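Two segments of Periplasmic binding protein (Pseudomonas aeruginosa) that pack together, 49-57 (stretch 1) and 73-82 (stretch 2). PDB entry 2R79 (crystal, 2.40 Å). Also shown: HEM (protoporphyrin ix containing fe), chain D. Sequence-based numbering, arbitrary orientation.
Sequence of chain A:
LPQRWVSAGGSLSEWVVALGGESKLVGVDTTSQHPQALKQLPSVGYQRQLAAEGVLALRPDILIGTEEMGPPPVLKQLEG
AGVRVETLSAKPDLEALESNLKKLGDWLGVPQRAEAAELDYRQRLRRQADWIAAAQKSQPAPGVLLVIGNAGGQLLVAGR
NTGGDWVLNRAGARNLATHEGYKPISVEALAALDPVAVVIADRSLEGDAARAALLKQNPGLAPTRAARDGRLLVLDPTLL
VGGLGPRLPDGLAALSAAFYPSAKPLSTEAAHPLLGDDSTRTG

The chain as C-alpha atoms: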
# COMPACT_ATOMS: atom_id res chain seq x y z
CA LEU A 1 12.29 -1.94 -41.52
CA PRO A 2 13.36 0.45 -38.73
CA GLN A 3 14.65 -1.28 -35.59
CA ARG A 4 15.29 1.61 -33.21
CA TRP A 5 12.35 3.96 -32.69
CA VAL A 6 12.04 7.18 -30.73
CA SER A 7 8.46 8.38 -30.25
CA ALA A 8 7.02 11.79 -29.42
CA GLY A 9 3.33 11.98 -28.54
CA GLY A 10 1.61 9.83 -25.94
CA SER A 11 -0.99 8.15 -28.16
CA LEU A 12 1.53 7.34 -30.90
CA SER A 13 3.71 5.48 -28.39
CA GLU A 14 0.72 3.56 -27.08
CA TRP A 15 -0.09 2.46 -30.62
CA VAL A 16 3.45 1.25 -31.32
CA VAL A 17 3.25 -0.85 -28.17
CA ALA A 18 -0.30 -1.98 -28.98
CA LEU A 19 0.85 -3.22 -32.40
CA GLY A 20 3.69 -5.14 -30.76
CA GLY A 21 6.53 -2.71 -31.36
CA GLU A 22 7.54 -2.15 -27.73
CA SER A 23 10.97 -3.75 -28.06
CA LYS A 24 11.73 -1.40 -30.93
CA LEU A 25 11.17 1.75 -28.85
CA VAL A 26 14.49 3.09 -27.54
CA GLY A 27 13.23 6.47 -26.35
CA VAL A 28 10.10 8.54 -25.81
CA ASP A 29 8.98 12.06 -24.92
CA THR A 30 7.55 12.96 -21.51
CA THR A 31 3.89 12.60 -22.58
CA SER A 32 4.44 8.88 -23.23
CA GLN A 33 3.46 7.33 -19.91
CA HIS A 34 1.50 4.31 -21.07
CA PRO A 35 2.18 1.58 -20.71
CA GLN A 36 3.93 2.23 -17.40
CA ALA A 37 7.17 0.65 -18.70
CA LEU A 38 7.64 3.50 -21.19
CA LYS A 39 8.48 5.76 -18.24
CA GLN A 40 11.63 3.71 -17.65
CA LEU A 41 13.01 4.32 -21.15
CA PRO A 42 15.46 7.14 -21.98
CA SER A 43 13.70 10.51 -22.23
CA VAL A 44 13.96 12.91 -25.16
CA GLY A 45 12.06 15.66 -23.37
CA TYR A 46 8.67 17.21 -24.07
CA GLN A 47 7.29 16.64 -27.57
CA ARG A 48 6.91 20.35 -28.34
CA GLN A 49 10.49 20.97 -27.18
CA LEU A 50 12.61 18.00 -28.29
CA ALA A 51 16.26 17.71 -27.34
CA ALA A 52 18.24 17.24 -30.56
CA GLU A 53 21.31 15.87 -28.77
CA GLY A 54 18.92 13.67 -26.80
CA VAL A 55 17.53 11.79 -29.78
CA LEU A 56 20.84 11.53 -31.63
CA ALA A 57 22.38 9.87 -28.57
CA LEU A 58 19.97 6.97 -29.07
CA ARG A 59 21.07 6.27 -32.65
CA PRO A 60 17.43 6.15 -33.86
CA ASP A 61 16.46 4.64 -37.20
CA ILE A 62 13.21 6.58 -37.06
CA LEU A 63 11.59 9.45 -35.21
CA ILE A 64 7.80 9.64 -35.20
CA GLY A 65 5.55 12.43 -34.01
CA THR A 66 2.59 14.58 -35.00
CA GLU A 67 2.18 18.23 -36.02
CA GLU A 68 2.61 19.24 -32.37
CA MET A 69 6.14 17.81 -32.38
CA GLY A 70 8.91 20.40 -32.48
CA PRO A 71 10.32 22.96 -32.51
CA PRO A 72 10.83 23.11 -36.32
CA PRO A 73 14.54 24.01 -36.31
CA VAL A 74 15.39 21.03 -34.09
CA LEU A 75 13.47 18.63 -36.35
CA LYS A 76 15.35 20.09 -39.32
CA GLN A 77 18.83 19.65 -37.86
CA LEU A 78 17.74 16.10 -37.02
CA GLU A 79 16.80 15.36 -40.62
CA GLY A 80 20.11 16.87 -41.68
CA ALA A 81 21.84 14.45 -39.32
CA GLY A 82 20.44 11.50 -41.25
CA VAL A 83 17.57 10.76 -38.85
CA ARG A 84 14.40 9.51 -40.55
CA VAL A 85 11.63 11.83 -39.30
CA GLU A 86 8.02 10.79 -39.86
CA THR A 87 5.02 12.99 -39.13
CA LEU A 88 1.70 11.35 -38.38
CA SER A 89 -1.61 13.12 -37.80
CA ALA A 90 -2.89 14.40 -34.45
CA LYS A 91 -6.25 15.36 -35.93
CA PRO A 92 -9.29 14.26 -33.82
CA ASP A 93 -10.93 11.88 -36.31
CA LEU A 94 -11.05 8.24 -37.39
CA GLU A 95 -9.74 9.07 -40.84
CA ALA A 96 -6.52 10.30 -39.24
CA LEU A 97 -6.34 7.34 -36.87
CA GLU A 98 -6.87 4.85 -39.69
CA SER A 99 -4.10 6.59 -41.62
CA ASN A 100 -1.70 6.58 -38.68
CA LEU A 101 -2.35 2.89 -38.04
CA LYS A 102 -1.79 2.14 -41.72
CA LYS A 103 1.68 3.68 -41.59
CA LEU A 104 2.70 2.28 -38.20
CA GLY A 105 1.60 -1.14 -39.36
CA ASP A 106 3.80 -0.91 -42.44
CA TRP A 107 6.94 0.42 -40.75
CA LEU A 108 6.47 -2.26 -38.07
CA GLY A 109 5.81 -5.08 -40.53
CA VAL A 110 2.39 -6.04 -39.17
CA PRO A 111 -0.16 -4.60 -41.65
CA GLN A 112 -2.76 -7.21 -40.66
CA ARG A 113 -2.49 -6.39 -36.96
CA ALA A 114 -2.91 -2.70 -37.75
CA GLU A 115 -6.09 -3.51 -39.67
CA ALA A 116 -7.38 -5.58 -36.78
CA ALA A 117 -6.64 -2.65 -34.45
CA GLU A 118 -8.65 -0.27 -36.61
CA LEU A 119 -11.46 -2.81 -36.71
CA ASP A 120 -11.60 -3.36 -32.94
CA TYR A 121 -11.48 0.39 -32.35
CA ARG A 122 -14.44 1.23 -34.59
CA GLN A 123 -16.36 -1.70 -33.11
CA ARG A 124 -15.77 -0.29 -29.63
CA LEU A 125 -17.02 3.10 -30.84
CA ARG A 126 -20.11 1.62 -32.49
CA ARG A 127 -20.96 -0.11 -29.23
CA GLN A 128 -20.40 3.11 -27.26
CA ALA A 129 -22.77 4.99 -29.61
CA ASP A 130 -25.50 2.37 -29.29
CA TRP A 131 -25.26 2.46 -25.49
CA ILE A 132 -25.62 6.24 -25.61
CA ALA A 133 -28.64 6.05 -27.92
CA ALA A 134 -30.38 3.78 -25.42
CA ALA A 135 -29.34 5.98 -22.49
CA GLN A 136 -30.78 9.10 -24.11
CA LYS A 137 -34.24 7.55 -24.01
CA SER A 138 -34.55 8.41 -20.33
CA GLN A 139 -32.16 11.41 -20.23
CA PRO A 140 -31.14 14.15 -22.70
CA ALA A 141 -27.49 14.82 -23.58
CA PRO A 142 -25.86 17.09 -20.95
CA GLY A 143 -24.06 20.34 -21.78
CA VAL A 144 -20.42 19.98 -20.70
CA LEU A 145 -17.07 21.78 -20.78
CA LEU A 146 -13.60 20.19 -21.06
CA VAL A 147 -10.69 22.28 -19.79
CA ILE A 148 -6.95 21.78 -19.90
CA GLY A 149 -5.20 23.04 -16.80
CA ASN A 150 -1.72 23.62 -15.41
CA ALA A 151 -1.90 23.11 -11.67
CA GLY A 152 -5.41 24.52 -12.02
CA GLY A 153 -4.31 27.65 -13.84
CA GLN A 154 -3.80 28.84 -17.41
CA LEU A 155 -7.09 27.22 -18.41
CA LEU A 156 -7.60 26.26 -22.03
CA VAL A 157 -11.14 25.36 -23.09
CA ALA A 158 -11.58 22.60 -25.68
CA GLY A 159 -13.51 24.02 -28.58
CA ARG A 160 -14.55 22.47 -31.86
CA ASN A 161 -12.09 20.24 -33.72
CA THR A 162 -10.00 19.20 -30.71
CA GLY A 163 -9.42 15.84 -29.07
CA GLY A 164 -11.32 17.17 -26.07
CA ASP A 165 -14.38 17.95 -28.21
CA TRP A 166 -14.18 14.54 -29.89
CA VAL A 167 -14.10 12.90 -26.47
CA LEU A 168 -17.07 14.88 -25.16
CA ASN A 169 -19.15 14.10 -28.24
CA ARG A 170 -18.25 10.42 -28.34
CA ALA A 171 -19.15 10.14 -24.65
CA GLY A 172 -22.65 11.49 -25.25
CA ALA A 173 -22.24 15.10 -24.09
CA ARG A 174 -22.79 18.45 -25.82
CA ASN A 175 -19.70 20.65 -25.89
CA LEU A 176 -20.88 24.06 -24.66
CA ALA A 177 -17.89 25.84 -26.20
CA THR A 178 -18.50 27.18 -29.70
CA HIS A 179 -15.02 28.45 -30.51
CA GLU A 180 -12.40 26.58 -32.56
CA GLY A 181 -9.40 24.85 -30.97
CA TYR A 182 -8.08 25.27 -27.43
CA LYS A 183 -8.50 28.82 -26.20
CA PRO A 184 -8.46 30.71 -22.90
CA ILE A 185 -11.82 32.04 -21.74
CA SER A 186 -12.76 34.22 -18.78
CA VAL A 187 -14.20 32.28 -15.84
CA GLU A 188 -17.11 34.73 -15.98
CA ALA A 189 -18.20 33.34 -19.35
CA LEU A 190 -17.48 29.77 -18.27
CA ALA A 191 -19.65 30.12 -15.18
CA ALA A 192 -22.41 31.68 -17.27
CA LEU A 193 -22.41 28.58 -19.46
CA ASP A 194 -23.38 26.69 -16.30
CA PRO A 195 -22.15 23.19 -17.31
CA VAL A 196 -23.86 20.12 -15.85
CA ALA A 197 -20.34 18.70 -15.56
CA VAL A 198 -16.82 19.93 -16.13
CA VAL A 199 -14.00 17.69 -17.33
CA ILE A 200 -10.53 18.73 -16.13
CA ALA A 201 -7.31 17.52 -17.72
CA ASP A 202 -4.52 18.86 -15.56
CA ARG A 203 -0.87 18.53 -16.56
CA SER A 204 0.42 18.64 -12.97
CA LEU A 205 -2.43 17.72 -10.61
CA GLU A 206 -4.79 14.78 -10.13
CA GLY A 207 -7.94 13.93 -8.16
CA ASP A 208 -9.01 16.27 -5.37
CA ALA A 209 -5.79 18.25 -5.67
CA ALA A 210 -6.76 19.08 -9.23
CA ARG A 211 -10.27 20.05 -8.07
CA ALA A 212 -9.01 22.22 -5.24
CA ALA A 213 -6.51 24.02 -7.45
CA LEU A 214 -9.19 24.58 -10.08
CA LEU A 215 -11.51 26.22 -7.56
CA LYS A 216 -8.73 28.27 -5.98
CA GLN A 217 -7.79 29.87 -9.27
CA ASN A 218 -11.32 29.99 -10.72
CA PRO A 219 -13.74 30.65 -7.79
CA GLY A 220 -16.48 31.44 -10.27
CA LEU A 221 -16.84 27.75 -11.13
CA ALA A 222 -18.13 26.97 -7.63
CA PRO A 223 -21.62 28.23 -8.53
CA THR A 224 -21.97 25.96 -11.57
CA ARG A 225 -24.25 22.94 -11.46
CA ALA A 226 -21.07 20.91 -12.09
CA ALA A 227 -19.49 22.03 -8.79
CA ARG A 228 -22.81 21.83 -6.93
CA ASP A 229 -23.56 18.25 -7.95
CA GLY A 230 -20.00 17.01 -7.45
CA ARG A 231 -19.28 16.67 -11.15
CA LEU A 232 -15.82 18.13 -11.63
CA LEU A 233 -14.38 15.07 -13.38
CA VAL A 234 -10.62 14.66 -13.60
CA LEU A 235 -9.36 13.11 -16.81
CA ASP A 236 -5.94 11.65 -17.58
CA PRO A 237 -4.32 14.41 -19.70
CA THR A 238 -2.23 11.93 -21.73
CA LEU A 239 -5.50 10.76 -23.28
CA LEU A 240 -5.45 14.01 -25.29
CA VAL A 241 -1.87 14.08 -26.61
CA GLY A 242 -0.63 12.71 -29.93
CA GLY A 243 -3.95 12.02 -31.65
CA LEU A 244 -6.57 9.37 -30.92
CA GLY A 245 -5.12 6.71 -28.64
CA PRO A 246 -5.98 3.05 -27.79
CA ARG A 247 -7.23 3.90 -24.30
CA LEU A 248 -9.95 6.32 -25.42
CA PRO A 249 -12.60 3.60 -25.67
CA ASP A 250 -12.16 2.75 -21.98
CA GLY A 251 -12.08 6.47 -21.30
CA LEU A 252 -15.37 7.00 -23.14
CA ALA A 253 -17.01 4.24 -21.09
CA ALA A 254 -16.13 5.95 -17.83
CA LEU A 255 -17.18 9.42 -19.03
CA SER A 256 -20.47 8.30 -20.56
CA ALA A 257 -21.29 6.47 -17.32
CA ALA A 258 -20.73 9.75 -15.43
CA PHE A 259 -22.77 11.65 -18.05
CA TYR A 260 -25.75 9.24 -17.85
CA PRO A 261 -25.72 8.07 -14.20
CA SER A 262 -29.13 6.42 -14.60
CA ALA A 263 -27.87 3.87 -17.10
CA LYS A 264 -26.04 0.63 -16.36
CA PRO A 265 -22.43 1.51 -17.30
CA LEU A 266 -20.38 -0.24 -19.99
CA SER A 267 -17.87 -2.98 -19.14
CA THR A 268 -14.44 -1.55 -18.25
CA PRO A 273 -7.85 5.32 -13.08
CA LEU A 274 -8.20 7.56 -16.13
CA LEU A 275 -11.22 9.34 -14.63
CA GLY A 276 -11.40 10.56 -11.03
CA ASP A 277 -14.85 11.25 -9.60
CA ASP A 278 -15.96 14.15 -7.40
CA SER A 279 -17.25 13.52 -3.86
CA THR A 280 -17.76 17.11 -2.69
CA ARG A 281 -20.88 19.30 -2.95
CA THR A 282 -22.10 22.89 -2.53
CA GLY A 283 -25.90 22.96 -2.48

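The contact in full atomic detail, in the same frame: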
# COMPACT_ATOMS: atom_id res chain seq x y z
N GLN A 49 9.15 20.43 -27.39
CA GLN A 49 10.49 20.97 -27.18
C GLN A 49 11.55 19.87 -27.14
O GLN A 49 12.28 19.73 -26.15
CB GLN A 49 10.51 21.78 -25.88
CG GLN A 49 9.66 23.04 -25.94
CD GLN A 49 9.32 23.58 -24.56
OE1 GLN A 49 10.20 23.71 -23.71
NE2 GLN A 49 8.05 23.89 -24.33
N LEU A 50 11.65 19.10 -28.22
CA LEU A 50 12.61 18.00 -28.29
C LEU A 50 14.07 18.41 -28.15
O LEU A 50 14.48 19.50 -28.57
CB LEU A 50 12.45 17.23 -29.61
CG LEU A 50 11.16 16.44 -29.81
CD1 LEU A 50 11.23 15.72 -31.14
CD2 LEU A 50 10.97 15.45 -28.67
N ALA A 51 14.84 17.51 -27.55
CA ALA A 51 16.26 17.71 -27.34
C ALA A 51 16.99 17.01 -28.48
O ALA A 51 17.05 15.79 -28.53
CB ALA A 51 16.68 17.10 -26.00
N ALA A 52 17.53 17.80 -29.42
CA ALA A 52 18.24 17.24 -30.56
C ALA A 52 19.30 16.24 -30.10
O ALA A 52 19.27 15.06 -30.47
CB ALA A 52 18.89 18.35 -31.37
N GLU A 53 20.24 16.71 -29.29
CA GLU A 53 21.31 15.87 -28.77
C GLU A 53 20.74 14.63 -28.07
O GLU A 53 21.36 13.57 -28.06
CB GLU A 53 22.18 16.68 -27.80
CG GLU A 53 23.22 15.88 -27.03
CD GLU A 53 24.03 16.74 -26.07
OE1 GLU A 53 23.43 17.53 -25.30
OE2 GLU A 53 25.28 16.63 -26.07
N GLY A 54 19.55 14.78 -27.49
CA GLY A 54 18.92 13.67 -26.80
C GLY A 54 18.50 12.52 -27.70
O GLY A 54 18.66 11.35 -27.34
N VAL A 55 17.96 12.84 -28.87
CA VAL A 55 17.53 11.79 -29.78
C VAL A 55 18.72 11.16 -30.51
O VAL A 55 18.78 9.95 -30.67
CB VAL A 55 16.52 12.33 -30.83
CG1 VAL A 55 15.44 13.15 -30.15
CG2 VAL A 55 17.23 13.16 -31.87
N LEU A 56 19.66 12.00 -30.92
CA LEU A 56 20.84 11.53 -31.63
C LEU A 56 21.62 10.51 -30.81
O LEU A 56 22.16 9.54 -31.35
CB LEU A 56 21.75 12.71 -31.99
CG LEU A 56 21.14 13.67 -33.01
CD1 LEU A 56 22.01 14.90 -33.17
CD2 LEU A 56 20.98 12.93 -34.34
N ALA A 57 21.66 10.74 -29.50
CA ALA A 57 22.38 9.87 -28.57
C ALA A 57 21.84 8.44 -28.56
O ALA A 57 22.53 7.51 -28.14
CB ALA A 57 22.29 10.45 -27.17
N PRO A 73 13.10 24.04 -36.07
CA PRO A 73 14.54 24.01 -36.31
C PRO A 73 15.23 22.74 -35.81
O PRO A 73 16.12 22.22 -36.48
CB PRO A 73 15.04 25.27 -35.60
CG PRO A 73 14.06 25.44 -34.49
CD PRO A 73 12.75 25.17 -35.18
N VAL A 74 14.80 22.24 -34.66
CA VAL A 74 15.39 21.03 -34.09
C VAL A 74 15.08 19.82 -34.97
O VAL A 74 15.94 18.96 -35.18
CB VAL A 74 14.88 20.78 -32.63
CG1 VAL A 74 13.44 20.33 -32.63
CG2 VAL A 74 15.75 19.73 -31.96
N LEU A 75 13.85 19.74 -35.48
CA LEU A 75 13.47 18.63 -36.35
C LEU A 75 14.30 18.68 -37.63
O LEU A 75 14.70 17.65 -38.17
CB LEU A 75 11.98 18.70 -36.69
CG LEU A 75 10.96 18.49 -35.56
CD1 LEU A 75 9.55 18.69 -36.11
CD2 LEU A 75 11.10 17.11 -34.96
N LYS A 76 14.56 19.90 -38.11
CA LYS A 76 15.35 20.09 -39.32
C LYS A 76 16.79 19.61 -39.15
O LYS A 76 17.29 18.84 -39.97
CB LYS A 76 15.33 21.56 -39.74
CG LYS A 76 13.94 22.07 -40.12
CD LYS A 76 13.35 21.27 -41.28
CE LYS A 76 11.88 21.60 -41.50
NZ LYS A 76 11.67 23.05 -41.75
N GLN A 77 17.45 20.06 -38.09
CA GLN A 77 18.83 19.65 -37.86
C GLN A 77 18.89 18.13 -37.70
O GLN A 77 19.89 17.50 -38.04
CB GLN A 77 19.42 20.34 -36.62
CG GLN A 77 18.84 19.90 -35.29
CD GLN A 77 19.60 20.48 -34.10
OE1 GLN A 77 20.80 20.26 -33.94
NE2 GLN A 77 18.89 21.24 -33.26
N LEU A 78 17.80 17.55 -37.20
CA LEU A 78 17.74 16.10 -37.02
C LEU A 78 17.72 15.42 -38.38
O LEU A 78 18.44 14.44 -38.61
CB LEU A 78 16.49 15.70 -36.23
CG LEU A 78 16.50 15.97 -34.72
CD1 LEU A 78 15.25 15.38 -34.09
CD2 LEU A 78 17.74 15.36 -34.10
N GLU A 79 16.89 15.93 -39.28
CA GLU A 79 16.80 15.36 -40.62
C GLU A 79 18.16 15.49 -41.29
O GLU A 79 18.62 14.57 -41.95
CB GLU A 79 15.73 16.09 -41.44
CG GLU A 79 14.30 15.88 -40.93
CD GLU A 79 13.25 16.60 -41.76
OE1 GLU A 79 13.25 17.85 -41.78
OE2 GLU A 79 12.41 15.91 -42.39
N GLY A 80 18.80 16.64 -41.09
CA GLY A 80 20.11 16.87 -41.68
C GLY A 80 21.17 15.94 -41.13
O GLY A 80 22.22 15.73 -41.75
N ALA A 81 20.90 15.37 -39.96
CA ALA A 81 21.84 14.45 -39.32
C ALA A 81 21.61 13.01 -39.77
O ALA A 81 22.22 12.08 -39.24
CB ALA A 81 21.72 14.56 -37.80
N GLY A 82 20.72 12.83 -40.74
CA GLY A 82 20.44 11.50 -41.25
C GLY A 82 19.28 10.78 -40.58
O GLY A 82 18.94 9.66 -40.98
CHA HEM D . 20.52 15.96 -20.60
CHB HEM D . 16.90 15.05 -17.39
CHC HEM D . 20.18 14.73 -13.82
CHD HEM D . 23.77 15.72 -16.97
C1A HEM D . 19.22 15.74 -20.05
C2A HEM D . 17.97 15.67 -20.79
C3A HEM D . 16.97 15.45 -19.87
C4A HEM D . 17.60 15.34 -18.58
CMA HEM D . 15.47 15.39 -20.15
CAA HEM D . 17.74 15.80 -22.29
CBA HEM D . 17.89 14.48 -23.05
CGA HEM D . 19.32 13.99 -23.11
O1A HEM D . 20.16 14.65 -23.78
O2A HEM D . 19.63 12.95 -22.48
C1B HEM D . 17.47 14.97 -16.11
C2B HEM D . 16.74 14.65 -14.89
C3B HEM D . 17.66 14.55 -13.88
C4B HEM D . 18.95 14.82 -14.49
CMB HEM D . 15.21 14.54 -14.74
CAB HEM D . 17.44 14.29 -12.53
CBB HEM D . 16.59 13.34 -12.05
C1C HEM D . 21.45 14.99 -14.38
C2C HEM D . 22.69 14.85 -13.66
C3C HEM D . 23.71 15.06 -14.54
C4C HEM D . 23.07 15.43 -15.79
CMC HEM D . 22.86 14.54 -12.18
CAC HEM D . 25.05 14.76 -14.31
CBC HEM D . 26.00 15.69 -14.02
C1D HEM D . 23.19 15.91 -18.22
C2D HEM D . 23.96 16.11 -19.42
C3D HEM D . 23.07 16.21 -20.44
C4D HEM D . 21.73 16.01 -19.88
CMD HEM D . 25.48 16.21 -19.54
CAD HEM D . 23.50 16.62 -21.85
CBD HEM D . 23.02 17.98 -22.34
CGD HEM D . 23.61 19.16 -21.57
O1D HEM D . 23.29 20.32 -21.94
O2D HEM D . 24.38 18.95 -20.61
NA HEM D . 18.98 15.57 -18.68
NB HEM D . 18.83 15.13 -15.85
NC HEM D . 21.68 15.36 -15.69
ND HEM D . 21.82 15.86 -18.49
FE HEM D . 20.30 15.66 -17.16

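Apolar packing joins the two stretches; no hydrogen bond crosses between them, and the contact buries 359 Å² in all. The helix of stretch 2 runs beside the short helix that starts at Ala52, their N-to-C directions 35° apart and their axes 10.3 Å apart at closest approach. Pro73, at the start of stretch 2, makes no contact, but its carbonyl O accepts a hydrogen bond from Gln77 N (3.0 Å) within the helix. Val74 is the first residue to engage. Its CA lies 5.9 Å from Ala52 CA, the closest CA pair between the stretches, and its CA-to-CB bond points toward stretch 1. With chi1 in the p well, the branched side chain sets CG2 3.5 Å from Ala52 CB and 3.6 Å from Leu50 O, while CG1 lies 4.4 Å from Leu50 CB. The methyl of Ala52 packs directly against the valine branch, and both are apolar. Leu75 starts sideways, but its m,t rotamer brings CD2 within 4.1 Å of Leu50 CD1, so two leucine tips meet; Leu50 is itself buried. Lys76 lies out of reach and exposed, as suits a charged residue. Gln77 points toward stretch 1 from the exposed margin, its NE2 3.5 Å from Ala52 CB; this is a van der Waals contact, in which the aliphatic methyl offers the amide no polar partner. Leu78, one helical turn after Val74, has the largest covered area of any residue here, 73 Å². Its CA-to-CB bond is sideways, yet the m,t rotamer carries CD2 into a pocket lined by three residues of the other helix: this methyl lies 3.2 Å from Val55 CG2, a tight contact, 4.0 Å from Leu56 CG and 4.2 Å from Ala52 CB. A leucine has the reach to fill this space, and its apolar end matches the surrounding carbon. Glu79 and Gly80 lie out of reach of stretch 1. Ala81 closes the contact at the exposed edge, its CB 3.9 Å from Leu56 CD2; the leucine also starts sideways, and its end comes nearer. Gly82 makes no contact, but its phi/psi of 92/-3 would jam a CB against the preceding carbonyl O, which calls for glycine. On stretch 1, Ala51 holds the N-cap position, its carbonyl O accepts a hydrogen bond from Val55 N (3.1 Å), and its CB points away from stretch 2, whereas Glu53 and Gly54 approach the heme, with Gly54 CA 3.4 Å from HEM O1A.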